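Local coordinates for beta-glycosidase (Bacteroides caccae, PDB 6T2R), which cleaves mucin glycan chains from within, as an endo-acting O-glycanase of glycoside hydrolase family 16, probably with endo-beta-galactosidase activity, at residues G108-R113 with V258-W263; P124-L129 with D145-L150. All blocks are in the same frame, centred on the assembly; numbering follows the deposited sequence.

Contact 1. Residues G108-R113 with V258-W263. With SO4 (sulfate ion), chain B.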
loop_
_atom_site.group_PDB
_atom_site.type_symbol
_atom_site.label_atom_id
_atom_site.label_comp_id
_atom_site.label_asym_id
_atom_site.label_seq_id
_atom_site.Cartn_x
_atom_site.Cartn_y
_atom_site.Cartn_z
ATOM N N GLY A 108 11.962 6.421 -5.874
ATOM C CA GLY A 108 11.755 7.575 -4.993
ATOM C C GLY A 108 11.099 7.176 -3.684
ATOM O O GLY A 108 11.178 5.986 -3.291
ATOM N N ARG A 109 10.499 8.169 -3.023
ATOM C CA ARG A 109 9.860 8.066 -1.688
ATOM C C ARG A 109 8.360 8.126 -1.930
ATOM O O ARG A 109 7.911 9.080 -2.548
ATOM C CB ARG A 109 10.357 9.204 -0.788
ATOM C CG ARG A 109 9.448 9.554 0.382
ATOM C CD ARG A 109 10.129 10.414 1.437
ATOM N NE ARG A 109 11.268 9.772 2.066
ATOM C CZ ARG A 109 12.050 10.339 2.974
ATOM N NH1 ARG A 109 11.806 11.570 3.369
ATOM N NH2 ARG A 109 13.069 9.678 3.495
ATOM N N ILE A 110 7.630 7.103 -1.537
ATOM C CA ILE A 110 6.146 7.112 -1.586
ATOM C C ILE A 110 5.662 7.236 -0.158
ATOM O O ILE A 110 6.096 6.397 0.680
ATOM C CB ILE A 110 5.630 5.852 -2.287
ATOM C CG1 ILE A 110 6.264 5.714 -3.668
ATOM C CG2 ILE A 110 4.133 5.917 -2.390
ATOM C CD1 ILE A 110 5.825 4.492 -4.440
ATOM N N GLU A 111 4.814 8.222 0.118
ATOM C CA GLU A 111 4.270 8.411 1.485
ATOM C C GLU A 111 2.766 8.584 1.377
ATOM O O GLU A 111 2.276 9.228 0.393
ATOM C CB GLU A 111 4.809 9.629 2.234
ATOM C CG GLU A 111 6.289 9.593 2.507
ATOM C CD GLU A 111 6.805 10.882 3.147
ATOM O OE1 GLU A 111 6.189 11.910 2.933
ATOM O OE2 GLU A 111 7.818 10.840 3.867
ATOM N N VAL A 112 2.072 7.985 2.334
ATOM C CA VAL A 112 0.592 8.084 2.429
ATOM C C VAL A 112 0.259 8.437 3.870
ATOM O O VAL A 112 0.743 7.714 4.810
ATOM C CB VAL A 112 -0.083 6.775 1.972
ATOM C CG1 VAL A 112 -1.601 6.851 2.075
ATOM C CG2 VAL A 112 0.338 6.414 0.559
ATOM N N ARG A 113 -0.583 9.446 4.046
ATOM C CA ARG A 113 -1.021 9.870 5.397
ATOM C C ARG A 113 -2.466 9.398 5.589
ATOM O O ARG A 113 -3.360 9.754 4.764
ATOM C CB ARG A 113 -0.796 11.376 5.581
ATOM C CG ARG A 113 -1.311 11.876 6.923
ATOM C CD ARG A 113 -1.028 13.347 7.145
ATOM N NE ARG A 113 -1.088 13.692 8.561
ATOM C CZ ARG A 113 -2.076 14.385 9.138
ATOM N NH1 ARG A 113 -3.133 14.773 8.444
ATOM N NH2 ARG A 113 -2.033 14.626 10.429
ATOM N N VAL A 258 -1.400 11.312 -0.681
ATOM C CA VAL A 258 -0.256 10.517 -1.180
ATOM C C VAL A 258 0.754 11.517 -1.679
ATOM O O VAL A 258 0.341 12.395 -2.455
ATOM C CB VAL A 258 -0.660 9.570 -2.314
ATOM C CG1 VAL A 258 0.524 8.745 -2.789
ATOM C CG2 VAL A 258 -1.816 8.679 -1.897
ATOM N N ARG A 259 2.021 11.351 -1.296
ATOM C CA ARG A 259 3.114 12.212 -1.825
ATOM C C ARG A 259 4.229 11.330 -2.357
ATOM O O ARG A 259 4.531 10.302 -1.765
ATOM C CB ARG A 259 3.634 13.223 -0.798
ATOM C CG ARG A 259 2.628 14.326 -0.491
ATOM C CD ARG A 259 3.003 14.993 0.821
ATOM N NE ARG A 259 2.115 16.092 1.156
ATOM C CZ ARG A 259 2.180 16.750 2.291
ATOM N NH1 ARG A 259 3.107 16.459 3.181
ATOM N NH2 ARG A 259 1.329 17.707 2.543
ATOM N N HIS A 260 4.771 11.755 -3.490
ATOM C CA HIS A 260 5.872 11.084 -4.190
ATOM C C HIS A 260 6.996 12.094 -4.307
ATOM O O HIS A 260 6.753 13.167 -4.845
ATOM C CB HIS A 260 5.357 10.529 -5.517
ATOM C CG HIS A 260 6.353 9.710 -6.235
ATOM N ND1 HIS A 260 7.202 8.901 -5.575
ATOM C CD2 HIS A 260 6.625 9.601 -7.549
ATOM C CE1 HIS A 260 7.966 8.282 -6.447
ATOM N NE2 HIS A 260 7.636 8.710 -7.676
ATOM N N TYR A 261 8.159 11.762 -3.752
ATOM C CA TYR A 261 9.390 12.572 -3.851
ATOM C C TYR A 261 10.455 11.817 -4.653
ATOM O O TYR A 261 10.433 10.547 -4.714
ATOM C CB TYR A 261 9.892 12.886 -2.449
ATOM C CG TYR A 261 8.948 13.650 -1.555
ATOM C CD1 TYR A 261 7.970 13.019 -0.792
ATOM C CD2 TYR A 261 9.096 15.022 -1.411
ATOM C CE1 TYR A 261 7.141 13.734 0.065
ATOM C CE2 TYR A 261 8.266 15.753 -0.571
ATOM C CZ TYR A 261 7.294 15.113 0.177
ATOM O OH TYR A 261 6.540 15.880 1.019
ATOM N N GLN A 262 11.398 12.579 -5.208
ATOM C CA GLN A 262 12.650 12.049 -5.786
ATOM C C GLN A 262 13.816 12.814 -5.161
ATOM O O GLN A 262 13.683 14.029 -4.936
ATOM C CB GLN A 262 12.678 12.213 -7.305
ATOM C CG GLN A 262 11.661 11.376 -8.043
ATOM C CD GLN A 262 11.988 9.909 -8.026
ATOM O OE1 GLN A 262 12.958 9.487 -7.395
ATOM N NE2 GLN A 262 11.128 9.133 -8.668
ATOM N N TRP A 263 14.891 12.114 -4.823
ATOM C CA TRP A 263 16.163 12.741 -4.385
ATOM C C TRP A 263 16.880 13.308 -5.610
ATOM O O TRP A 263 17.346 12.493 -6.426
ATOM C CB TRP A 263 17.047 11.719 -3.686
ATOM C CG TRP A 263 18.272 12.351 -3.130
ATOM C CD1 TRP A 263 19.500 12.415 -3.711
ATOM C CD2 TRP A 263 18.384 13.013 -1.876
ATOM N NE1 TRP A 263 20.368 13.076 -2.885
ATOM C CE2 TRP A 263 19.704 13.474 -1.769
ATOM C CE3 TRP A 263 17.501 13.278 -0.836
ATOM C CZ2 TRP A 263 20.161 14.169 -0.660
ATOM C CZ3 TRP A 263 17.953 13.965 0.264
ATOM C CH2 TRP A 263 19.271 14.389 0.356
HETATM S S SO4 B . 8.094 9.490 -11.062
HETATM O O1 SO4 B . 7.973 8.321 -10.193
HETATM O O2 SO4 B . 6.945 10.360 -10.874
HETATM O O3 SO4 B . 8.133 9.049 -12.420
HETATM O O4 SO4 B . 9.288 10.221 -10.714
#
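Val112 and Val258 lie side by side and point the same way, CG2 to CG2 at 4.0 Å, at the close-packed end of this antiparallel strand pair. Ile110 and the ring of His260 continue the same buried face. Branched aliphatic side chains suit it: around them lie Phe105, Phe194 and the aromatic side chains of Trp33, Phe37 and Trp47. Backbone bonds run in both directions between Arg109 and Tyr261 and between Glu111 and Arg259, the tightest from Arg259 N to Glu111 O at 2.7 Å.

His260 is the polar member of this face. With CG anti to the backbone N (chi1 -174°), its ring turns toward Arg109, and ND1 donates to Arg109 O at 3.1 Å, from 57° above the carbonyl plane. Tyr261 N reaches that oxygen in the plane, so two donors grip it. At the ring's edge, NE2 donates to O1 of a sulfate, probably from the crystallisation liquor, at 2.6 Å; with both nitrogens donating, the ring is probably positively charged. Gln262 NE2 holds sulfate O4 at 3.0 Å and also His106 O, while His106 N donates to the ion. Gly108 has no side chain to collide with Tyr261 O and Gln262 OE1, and its CA rests 3.3 Å from the latter; its positive phi also favours glycine.

The opposite face is partly open to solvent, and its long chains lead outward. There Arg109 CG leans on Tyr261 CD1 at 3.9 Å while its guanidinium pairs with Asp193, and Glu111 OE1 meets Tyr261 CE1 obliquely at 3.5 Å. Long amphipathic chains suit such a surface, which is that of an outer sheet in the beta-jelly-roll sandwich of family 16.

Contact 2. Residues P124-L129 with D145-L150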
loop_
_atom_site.group_PDB
_atom_site.type_symbol
_atom_site.label_atom_id
_atom_site.label_comp_id
_atom_site.label_asym_id
_atom_site.label_seq_id
_atom_site.Cartn_x
_atom_site.Cartn_y
_atom_site.Cartn_z
ATOM N N PRO A 124 -6.531 -3.204 6.633
ATOM C CA PRO A 124 -6.265 -2.220 5.581
ATOM C C PRO A 124 -4.770 -2.186 5.223
ATOM O O PRO A 124 -3.974 -2.357 6.105
ATOM C CB PRO A 124 -6.662 -0.892 6.220
ATOM C CG PRO A 124 -6.464 -1.177 7.706
ATOM C CD PRO A 124 -7.008 -2.572 7.873
ATOM N N ALA A 125 -4.458 -2.019 3.943
ATOM C CA ALA A 125 -3.083 -2.081 3.417
ATOM C C ALA A 125 -2.797 -0.896 2.504
ATOM O O ALA A 125 -3.727 -0.360 1.856
ATOM C CB ALA A 125 -2.846 -3.392 2.692
ATOM N N ILE A 126 -1.525 -0.511 2.443
ATOM C CA ILE A 126 -0.954 0.447 1.453
ATOM C C ILE A 126 0.257 -0.261 0.858
ATOM O O ILE A 126 1.146 -0.666 1.619
ATOM C CB ILE A 126 -0.567 1.770 2.143
ATOM C CG1 ILE A 126 -1.774 2.413 2.833
ATOM C CG2 ILE A 126 0.112 2.705 1.159
ATOM C CD1 ILE A 126 -1.470 3.550 3.793
ATOM N N TRP A 127 0.316 -0.415 -0.453
ATOM C CA TRP A 127 1.322 -1.326 -1.011
ATOM C C TRP A 127 1.487 -1.101 -2.495
ATOM O O TRP A 127 0.623 -0.418 -3.104
ATOM C CB TRP A 127 0.939 -2.759 -0.650
ATOM C CG TRP A 127 -0.390 -3.266 -1.117
ATOM C CD1 TRP A 127 -1.645 -2.807 -0.811
ATOM C CD2 TRP A 127 -0.593 -4.490 -1.855
ATOM N NE1 TRP A 127 -2.601 -3.632 -1.355
ATOM C CE2 TRP A 127 -1.985 -4.661 -2.003
ATOM C CE3 TRP A 127 0.281 -5.436 -2.422
ATOM C CZ2 TRP A 127 -2.522 -5.740 -2.684
ATOM C CZ3 TRP A 127 -0.250 -6.509 -3.105
ATOM C CH2 TRP A 127 -1.635 -6.650 -3.222
ATOM N N THR A 128 2.581 -1.636 -3.034
ATOM C CA THR A 128 2.922 -1.510 -4.458
ATOM C C THR A 128 3.294 -2.862 -5.063
ATOM O O THR A 128 3.814 -3.737 -4.368
ATOM C CB THR A 128 4.039 -0.489 -4.689
ATOM O OG1 THR A 128 5.284 -1.097 -4.332
ATOM C CG2 THR A 128 3.766 0.808 -3.958
ATOM N N LEU A 129 2.979 -2.956 -6.351
ATOM C CA LEU A 129 3.197 -4.086 -7.276
ATOM C C LEU A 129 3.835 -3.520 -8.538
ATOM O O LEU A 129 3.766 -2.322 -8.761
ATOM C CB LEU A 129 1.846 -4.749 -7.562
ATOM C CG LEU A 129 1.296 -5.590 -6.410
ATOM C CD1 LEU A 129 -0.027 -6.183 -6.801
ATOM C CD2 LEU A 129 2.287 -6.672 -5.989
ATOM N N ASP A 145 4.938 -3.866 0.816
ATOM C CA ASP A 145 3.837 -3.530 1.750
ATOM C C ASP A 145 4.283 -2.310 2.551
ATOM O O ASP A 145 5.112 -2.457 3.449
ATOM C CB ASP A 145 3.517 -4.774 2.583
ATOM C CG ASP A 145 3.066 -5.938 1.713
ATOM O OD1 ASP A 145 2.601 -5.672 0.584
ATOM O OD2 ASP A 145 3.184 -7.087 2.161
ATOM N N ILE A 146 3.782 -1.134 2.217
ATOM C CA ILE A 146 4.110 0.123 2.962
ATOM C C ILE A 146 3.343 0.147 4.291
ATOM O O ILE A 146 3.870 0.688 5.276
ATOM C CB ILE A 146 3.809 1.340 2.079
ATOM C CG1 ILE A 146 4.515 1.211 0.725
ATOM C CG2 ILE A 146 4.164 2.617 2.818
ATOM C CD1 ILE A 146 4.151 2.236 -0.336
ATOM N N MET A 147 2.150 -0.460 4.356
ATOM C CA MET A 147 1.363 -0.539 5.618
ATOM C C MET A 147 0.395 -1.725 5.571
ATOM O O MET A 147 -0.324 -1.881 4.575
ATOM C CB MET A 147 0.590 0.770 5.800
ATOM C CG MET A 147 -0.038 0.979 7.158
ATOM S SD MET A 147 -1.527 0.006 7.430
ATOM C CE MET A 147 -2.638 0.761 6.233
ATOM N N GLU A 148 0.378 -2.514 6.640
ATOM C CA GLU A 148 -0.688 -3.476 6.991
ATOM C C GLU A 148 -0.999 -3.300 8.474
ATOM O O GLU A 148 -0.055 -3.250 9.235
ATOM C CB GLU A 148 -0.175 -4.858 6.651
ATOM C CG GLU A 148 0.241 -4.922 5.197
ATOM C CD GLU A 148 0.272 -6.311 4.661
ATOM O OE1 GLU A 148 1.398 -6.899 4.676
ATOM O OE2 GLU A 148 -0.807 -6.792 4.275
ATOM N N ARG A 149 -2.257 -3.066 8.833
ATOM C CA ARG A 149 -2.690 -2.950 10.252
ATOM C C ARG A 149 -3.811 -3.971 10.519
ATOM O O ARG A 149 -4.933 -3.851 9.974
ATOM C CB ARG A 149 -3.064 -1.506 10.589
ATOM C CG ARG A 149 -2.896 -1.168 12.067
ATOM C CD ARG A 149 -3.849 -1.905 13.003
ATOM N NE ARG A 149 -5.160 -1.345 12.782
ATOM C CZ ARG A 149 -5.682 -0.342 13.488
ATOM N NH1 ARG A 149 -5.062 0.144 14.546
ATOM N NH2 ARG A 149 -6.844 0.169 13.132
ATOM N N LEU A 150 -3.493 -4.923 11.382
ATOM C CA LEU A 150 -4.358 -6.069 11.765
ATOM C C LEU A 150 -5.255 -5.682 12.944
ATOM O O LEU A 150 -4.730 -5.242 13.997
ATOM C CB LEU A 150 -3.454 -7.238 12.175
ATOM C CG LEU A 150 -3.100 -8.259 11.091
ATOM C CD1 LEU A 150 -2.854 -7.602 9.746
ATOM C CD2 LEU A 150 -1.896 -9.083 11.501
#
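The indole of Trp127 and the carboxylate of Asp145 lie side by side and point the same way, their planes 72° apart. Asp145 OD1 comes in obliquely, 3.6 Å from Trp127 CB and 3.8 Å from its CE3. Trp57 meets the indole edge-to-face, and Asp233 OD1 accepts from Trp127 NE1, which fixes the ring's rotation.

Behind this pair the register slips by one residue. Ile126 O takes Met147 N at 2.9 Å, on a lone pair, and a weak, badly angled bond from Ile146 N; Ile126 N returns a bond to Met147 O at 2.8 Å. Ile146 and Met147 thus both face Ile126, a classic beta bulge. On the side away from the indole, Ile126 crosses Ile146 at about a right angle, CG2 to CB at 4.0 Å. The flexible Met147 chain bends at chi2 (-76°) and again at chi3, folding CE back to 3.9 Å from Ile126 CG1 and 3.4 Å from Pro124 O. Pro124 sets its ring CD 3.2 Å from Arg149 O, and Pro124 O accepts a weak bond from Arg149 N, closing this end of the pairing.

The bulge puts Asp145 and Glu148, three residues apart, on one face together. With Glu143 they match the E-x-D-x-x-E signature of bulge-type family 16 enzymes, in whose relatives the first and last glutamates are nucleophile and acid/base; this is probably the active-site strand.

In the fold
Contact 2 is wholly buried near the centre of the chain, whereas contact 1, about 15 Å away between centres, is only partly buried and has an outward face of charged chains. They share no strand, yet 108-116 and 125-130 follow each other in sequence, and contact 2 is nested within the loop closed by contact 1. Their apolar faces meet inside the sandwich: Val112 CG1 packs on Ile126 CD1 at 3.7 Å, and Ile110 touches Ile146 and Thr128. Regular pairing in contact 1 gives a plain ladder with a sulfate bound near one end; the irregular pairing of contact 2 instead gathers carboxylates and an indole on the face turned from that apolar interior, as expected of a substrate cleft.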